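Local coordinates for uncharacterized protein (Parabacteroides merdae, PDB 4R7F), which is of unknown function but is built of three immunoglobulin-like beta-sandwich domains, one probably corresponding to the first domain of type 9 secretion system plug proteins, at residues Y53-V58 and T81-F86; T286-Y291 and L338-S343. All blocks are in the same frame, centred on the assembly; numbering follows the deposited sequence. Where two conformers were deposited one is given.

Contact 1 of 2, residues Y53-V58 and T81-F86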
loop_
_atom_site.group_PDB
_atom_site.type_symbol
_atom_site.label_atom_id
_atom_site.label_comp_id
_atom_site.label_asym_id
_atom_site.label_seq_id
_atom_site.Cartn_x
_atom_site.Cartn_y
_atom_site.Cartn_z
ATOM N N TYR A 53 2.494 37.251 7.055
ATOM C CA TYR A 53 1.428 36.689 6.231
ATOM C C TYR A 53 0.231 36.325 7.087
ATOM O O TYR A 53 0.382 35.834 8.205
ATOM C CB TYR A 53 1.874 35.432 5.487
ATOM C CG TYR A 53 3.067 35.586 4.581
ATOM C CD1 TYR A 53 2.980 36.288 3.385
ATOM C CD2 TYR A 53 4.278 34.952 4.882
ATOM C CE1 TYR A 53 4.084 36.397 2.530
ATOM C CE2 TYR A 53 5.380 35.047 4.031
ATOM C CZ TYR A 53 5.284 35.781 2.870
ATOM O OH TYR A 53 6.399 35.889 2.067
ATOM N N ALA A 54 -0.953 36.557 6.531
ATOM C CA ALA A 54 -2.207 36.193 7.151
ATOM C C ALA A 54 -3.086 35.376 6.168
ATOM O O ALA A 54 -2.889 35.429 4.963
ATOM C CB ALA A 54 -2.930 37.465 7.579
ATOM N N TYR A 55 -4.075 34.645 6.672
ATOM C CA TYR A 55 -4.923 33.820 5.787
ATOM C C TYR A 55 -6.426 33.971 6.007
ATOM O O TYR A 55 -6.855 34.358 7.081
ATOM C CB TYR A 55 -4.545 32.344 5.927
ATOM C CG TYR A 55 -4.798 31.763 7.292
ATOM C CD1 TYR A 55 -3.874 31.941 8.313
ATOM C CD2 TYR A 55 -5.937 31.013 7.562
ATOM C CE1 TYR A 55 -4.079 31.411 9.571
ATOM C CE2 TYR A 55 -6.147 30.465 8.826
ATOM C CZ TYR A 55 -5.211 30.679 9.830
ATOM O OH TYR A 55 -5.373 30.176 11.101
ATOM N N ASN A 56 -7.195 33.680 4.951
ATOM C CA ASN A 56 -8.638 33.503 5.010
ATOM C C ASN A 56 -9.054 32.072 4.674
ATOM O O ASN A 56 -8.465 31.429 3.797
ATOM C CB ASN A 56 -9.355 34.390 3.988
ATOM C CG ASN A 56 -9.017 35.841 4.132
ATOM O OD1 ASN A 56 -8.864 36.376 5.231
ATOM N ND2 ASN A 56 -8.916 36.499 3.007
ATOM N N VAL A 57 -10.128 31.621 5.313
ATOM C CA VAL A 57 -10.712 30.323 5.063
ATOM C C VAL A 57 -11.922 30.497 4.143
ATOM O O VAL A 57 -12.844 31.276 4.435
ATOM C CB VAL A 57 -11.097 29.661 6.395
ATOM C CG1 VAL A 57 -11.640 28.264 6.190
ATOM C CG2 VAL A 57 -9.874 29.603 7.294
ATOM N N VAL A 58 -11.906 29.783 3.016
ATOM C CA VAL A 58 -13.023 29.810 2.071
ATOM C C VAL A 58 -13.653 28.438 2.027
ATOM O O VAL A 58 -12.984 27.436 1.760
ATOM C CB VAL A 58 -12.603 30.205 0.650
ATOM C CG1 VAL A 58 -13.793 30.123 -0.280
ATOM C CG2 VAL A 58 -12.019 31.618 0.605
ATOM N N THR A 81 -6.104 35.767 10.142
ATOM C CA THR A 81 -5.209 35.372 11.197
ATOM C C THR A 81 -3.749 35.337 10.731
ATOM O O THR A 81 -3.453 34.954 9.596
ATOM C CB THR A 81 -5.571 33.983 11.704
ATOM O OG1 THR A 81 -6.991 33.902 11.891
ATOM C CG2 THR A 81 -4.802 33.682 12.986
ATOM N N THR A 82 -2.861 35.712 11.648
ATOM C CA THR A 82 -1.434 35.742 11.334
ATOM C C THR A 82 -0.807 34.336 11.353
ATOM O O THR A 82 -1.225 33.424 12.064
ATOM C CB THR A 82 -0.651 36.745 12.231
ATOM O OG1 THR A 82 -1.240 38.040 12.110
ATOM C CG2 THR A 82 0.813 36.872 11.797
ATOM N N ILE A 83 0.181 34.161 10.479
ATOM C CA ILE A 83 0.952 32.919 10.422
ATOM C C ILE A 83 2.234 33.160 11.224
ATOM O O ILE A 83 3.133 33.903 10.793
ATOM C CB ILE A 83 1.230 32.495 8.968
ATOM C CG1 ILE A 83 -0.102 32.349 8.219
ATOM C CG2 ILE A 83 2.000 31.176 8.931
ATOM C CD1 ILE A 83 0.036 31.942 6.761
ATOM N N ASP A 84 2.270 32.554 12.413
ATOM C CA ASP A 84 3.298 32.859 13.403
ATOM C C ASP A 84 4.431 31.842 13.357
ATOM O O ASP A 84 5.550 32.179 13.666
ATOM C CB ASP A 84 2.682 32.915 14.820
ATOM C CG ASP A 84 1.726 34.093 15.007
ATOM O OD1 ASP A 84 1.910 35.124 14.322
ATOM O OD2 ASP A 84 0.798 33.995 15.842
ATOM N N ASP A 85 4.147 30.603 12.950
ATOM C CA ASP A 85 5.168 29.553 13.060
ATOM C C ASP A 85 6.140 29.601 11.867
ATOM O O ASP A 85 5.875 29.054 10.806
ATOM C CB ASP A 85 4.521 28.175 13.265
ATOM C CG ASP A 85 5.549 27.030 13.429
ATOM O OD1 ASP A 85 6.750 27.152 13.060
ATOM O OD2 ASP A 85 5.119 25.962 13.911
ATOM N N PHE A 86 7.274 30.255 12.061
ATOM C CA PHE A 86 8.282 30.357 11.015
ATOM C C PHE A 86 9.715 30.333 11.516
ATOM O O PHE A 86 9.989 30.615 12.681
ATOM C CB PHE A 86 8.055 31.642 10.222
ATOM C CG PHE A 86 8.644 32.873 10.861
ATOM C CD1 PHE A 86 7.947 33.563 11.829
ATOM C CD2 PHE A 86 9.887 33.351 10.465
ATOM C CE1 PHE A 86 8.481 34.703 12.408
ATOM C CE2 PHE A 86 10.437 34.489 11.039
ATOM C CZ PHE A 86 9.732 35.163 12.015
#
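Strand 81-82 pairs antiparallel with strand 53-60 in what is probably one of the protein's immunoglobulin-like β-sandwich domains, in the region related to the type 9 secretion system plug family. The other edge of strand 53-60 is bonded to strand 114-122. Ala54 and Thr82 make a non-hydrogen-bonded pair. Tyr55 and Thr81 make the next, hydrogen-bonded one. Tyr55 N gives its hydrogen to Thr81 O at 3.0 Å, in the carbonyl plane. The return bond, from Thr81 N to Tyr55 O, is weak at 3.5 Å. The best bond lies just past the pairing, where Ile83 N meets Tyr53 O at 2.8 Å, nearly along the C=O axis. Thr81 O also takes a CA-H contact from Ala54 CA at 3.0 Å.

Tyr55 is the main side chain. Its CG sits between the backbone N and the carbonyl carbon (chi1 64°), the tightest of the three staggered sites. The ring therefore runs alongside Thr81, both side chains pointing the same way. Tyr55 CE1 comes to 3.7 Å from Thr81 CB. The ring also meets Ile83 obliquely, with Tyr55 CD1 3.8 Å from Ile83 CG1. Ile83 CD1 lies 4.1 Å from Tyr53 CB. The Tyr53 ring extends farther off and meets Tyr99 edge-to-face. Leu101 and Leu103 of strand 96-103 also touch Tyr55, so its ring lies between the two sheets. Thr82 CG2 lies 3.8 Å from Tyr53 O, while its OG1 is hydrogen-bonded to Glu123.

Two sound backbone bonds and one weak one hold the short strand. The bonding is looser at Thr81 N than at Ile83 N. The short strand therefore probably depends on the packing of the Tyr55 ring with Thr81 and Ile83 as much as on hydrogen bonding.

Contact 2 of 2, residues T286-Y291 and L338-S343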
loop_
_atom_site.group_PDB
_atom_site.type_symbol
_atom_site.label_atom_id
_atom_site.label_comp_id
_atom_site.label_asym_id
_atom_site.label_seq_id
_atom_site.Cartn_x
_atom_site.Cartn_y
_atom_site.Cartn_z
ATOM N N THR A 286 14.594 24.051 6.807
ATOM C CA THR A 286 15.414 25.285 6.905
ATOM C C THR A 286 16.873 25.152 6.425
ATOM O O THR A 286 17.592 26.141 6.316
ATOM C CB THR A 286 15.438 25.818 8.348
ATOM O OG1 THR A 286 15.919 24.798 9.221
ATOM C CG2 THR A 286 14.045 26.249 8.796
ATOM N N GLU A 287 17.304 23.942 6.101
ATOM C CA GLU A 287 18.696 23.682 5.749
ATOM C C GLU A 287 18.884 23.367 4.260
ATOM O O GLU A 287 19.984 23.519 3.702
ATOM C CB GLU A 287 19.233 22.538 6.612
ATOM C CG GLU A 287 19.322 22.843 8.108
ATOM C CD GLU A 287 19.748 21.622 8.927
ATOM O OE1 GLU A 287 19.025 20.611 8.974
ATOM O OE2 GLU A 287 20.826 21.662 9.522
ATOM N N ALA A 288 17.812 22.958 3.596
ATOM C CA ALA A 288 17.877 22.652 2.163
ATOM C C ALA A 288 17.980 23.930 1.359
ATOM O O ALA A 288 17.261 24.897 1.629
ATOM C CB ALA A 288 16.653 21.885 1.751
ATOM N N ASP A 289 18.876 23.935 0.387
ATOM C CA ASP A 289 19.128 25.110 -0.443
ATOM C C ASP A 289 18.224 25.043 -1.697
ATOM O O ASP A 289 17.547 24.033 -1.920
ATOM C CB ASP A 289 20.637 25.132 -0.820
ATOM C CG ASP A 289 21.143 26.514 -1.185
ATOM O OD1 ASP A 289 20.303 27.438 -1.352
ATOM O OD2 ASP A 289 22.382 26.677 -1.321
ATOM N N TYR A 290 18.232 26.110 -2.500
ATOM C CA TYR A 290 17.433 26.225 -3.715
ATOM C C TYR A 290 18.437 26.317 -4.834
ATOM O O TYR A 290 19.276 27.217 -4.834
ATOM C CB TYR A 290 16.518 27.497 -3.730
ATOM C CG TYR A 290 15.155 27.324 -3.036
ATOM C CD1 TYR A 290 14.998 27.549 -1.668
ATOM C CD2 TYR A 290 14.052 26.906 -3.734
ATOM C CE1 TYR A 290 13.781 27.371 -1.034
ATOM C CE2 TYR A 290 12.825 26.717 -3.109
ATOM C CZ TYR A 290 12.686 26.945 -1.771
ATOM O OH TYR A 290 11.458 26.752 -1.189
ATOM N N TYR A 291 18.334 25.395 -5.793
ATOM C CA TYR A 291 19.214 25.337 -6.946
ATOM C C TYR A 291 18.346 25.510 -8.191
ATOM O O TYR A 291 17.147 25.261 -8.151
ATOM C CB TYR A 291 19.957 23.993 -7.009
ATOM C CG TYR A 291 20.937 23.681 -5.863
ATOM C CD1 TYR A 291 21.241 24.612 -4.856
ATOM C CD2 TYR A 291 21.572 22.444 -5.798
ATOM C CE1 TYR A 291 22.134 24.303 -3.829
ATOM C CE2 TYR A 291 22.472 22.141 -4.784
ATOM C CZ TYR A 291 22.757 23.071 -3.802
ATOM O OH TYR A 291 23.642 22.753 -2.789
ATOM N N LEU A 338 13.673 26.803 -10.301
ATOM C CA LEU A 338 14.289 26.907 -8.995
ATOM C C LEU A 338 13.514 26.034 -7.998
ATOM O O LEU A 338 12.352 26.279 -7.701
ATOM C CB LEU A 338 14.298 28.359 -8.535
ATOM C CG LEU A 338 15.100 28.676 -7.266
ATOM C CD1 LEU A 338 16.590 28.727 -7.572
ATOM C CD2 LEU A 338 14.668 29.993 -6.640
ATOM N N LEU A 339 14.225 25.051 -7.470
ATOM C CA LEU A 339 13.716 23.997 -6.622
ATOM C C LEU A 339 14.602 23.821 -5.379
ATOM O O LEU A 339 15.852 23.935 -5.429
ATOM C CB LEU A 339 13.687 22.663 -7.398
ATOM C CG LEU A 339 12.665 22.594 -8.545
ATOM C CD1 LEU A 339 12.809 21.316 -9.343
ATOM C CD2 LEU A 339 11.255 22.703 -8.007
ATOM N N LYS A 340 13.928 23.549 -4.271
ATOM C CA LYS A 340 14.562 23.177 -3.014
ATOM C C LYS A 340 15.040 21.743 -3.089
ATOM O O LYS A 340 14.349 20.852 -3.602
ATOM C CB LYS A 340 13.564 23.342 -1.882
ATOM C CG LYS A 340 14.135 23.342 -0.482
ATOM C CD LYS A 340 13.004 23.504 0.541
ATOM C CE LYS A 340 13.525 23.908 1.908
ATOM N NZ LYS A 340 12.499 24.625 2.706
ATOM N N GLN A 341 16.233 21.526 -2.572
ATOM C CA GLN A 341 16.860 20.218 -2.575
ATOM C C GLN A 341 15.983 19.105 -2.008
ATOM O O GLN A 341 15.312 19.298 -0.988
ATOM C CB GLN A 341 18.128 20.253 -1.741
ATOM C CG GLN A 341 19.241 21.079 -2.296
ATOM C CD GLN A 341 20.407 21.065 -1.335
ATOM O OE1 GLN A 341 20.390 21.766 -0.317
ATOM N NE2 GLN A 341 21.404 20.241 -1.634
ATOM N N GLY A 342 16.063 17.934 -2.641
ATOM C CA GLY A 342 15.291 16.766 -2.225
ATOM C C GLY A 342 15.148 15.714 -3.326
ATOM O O GLY A 342 15.897 15.727 -4.314
ATOM N N SER A 343 14.181 14.809 -3.140
ATOM C CA SER A 343 13.811 13.777 -4.129
ATOM C C SER A 343 12.531 14.201 -4.783
ATOM O O SER A 343 11.536 14.455 -4.093
ATOM C CB SER A 343 13.578 12.401 -3.475
ATOM O OG SER A 343 14.671 12.035 -2.654
HETATM O O HOH W 1 22.013 22.416 1.973
#
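Glu287 ends the short helix 284-287, and its O accepts a bond from a water that also donates to Gln341 OE1. Ala288 leaves the helix and sets its CB against Lys340 CG at 3.7 Å. Asp289 N gives its hydrogen to Gln341 OE1 at 2.7 Å, on a lone pair and almost straight (171°). Gln341 N returns a bond to Asp289 O, so Gln341 grips both sides. Asp289 OD1 takes the N-H of Tyr290 from above the carboxylate plane, and its OD2 bonds to Thr93 OG1.

Here the chain enters strand 290-298, which pairs antiparallel with strand 332-340 in a mixed sheet. Tyr290 lays one ring face over Lys340, with Lys340 CB 3.8 Å from the ring centroid. Asp44 of strand 39-46 forms a salt bridge with Lys340 NZ and a hydrogen bond with the Tyr290 hydroxyl. A leucine here removes the ring and hydroxyl, and would probably leave Lys340 less covered and Asp44 less firmly held. Tyr291 N bonds to Leu339 O at 2.9 Å, and Leu339 N to Tyr291 O at 3.0 Å. Gln341 CG lies over one face of the Tyr291 ring, with its amide stacked 28° from the ring plane.

How the contacts relate
Contact 1 closes before contact 2 opens along the chain. Their centres lie 24 Å apart, and their nearest atoms about 7 Å, so they do not touch. They belong to different sheets. Segments 53-58 and 81-86 pair in the mixed sheet that includes strand 114-122. Segments 286-291 and 338-343 join strands 290-298 and 332-340, and the second leads into strand 342-352 of another sheet. Asp44 of strand 39-46 bonds to the side chains of Tyr290 and Lys340. Thr16 of strand 14-21 bonds to Tyr290 and touches Lys340. Contact 2 thus lies where the later part of the chain packs on the region that holds contact 1.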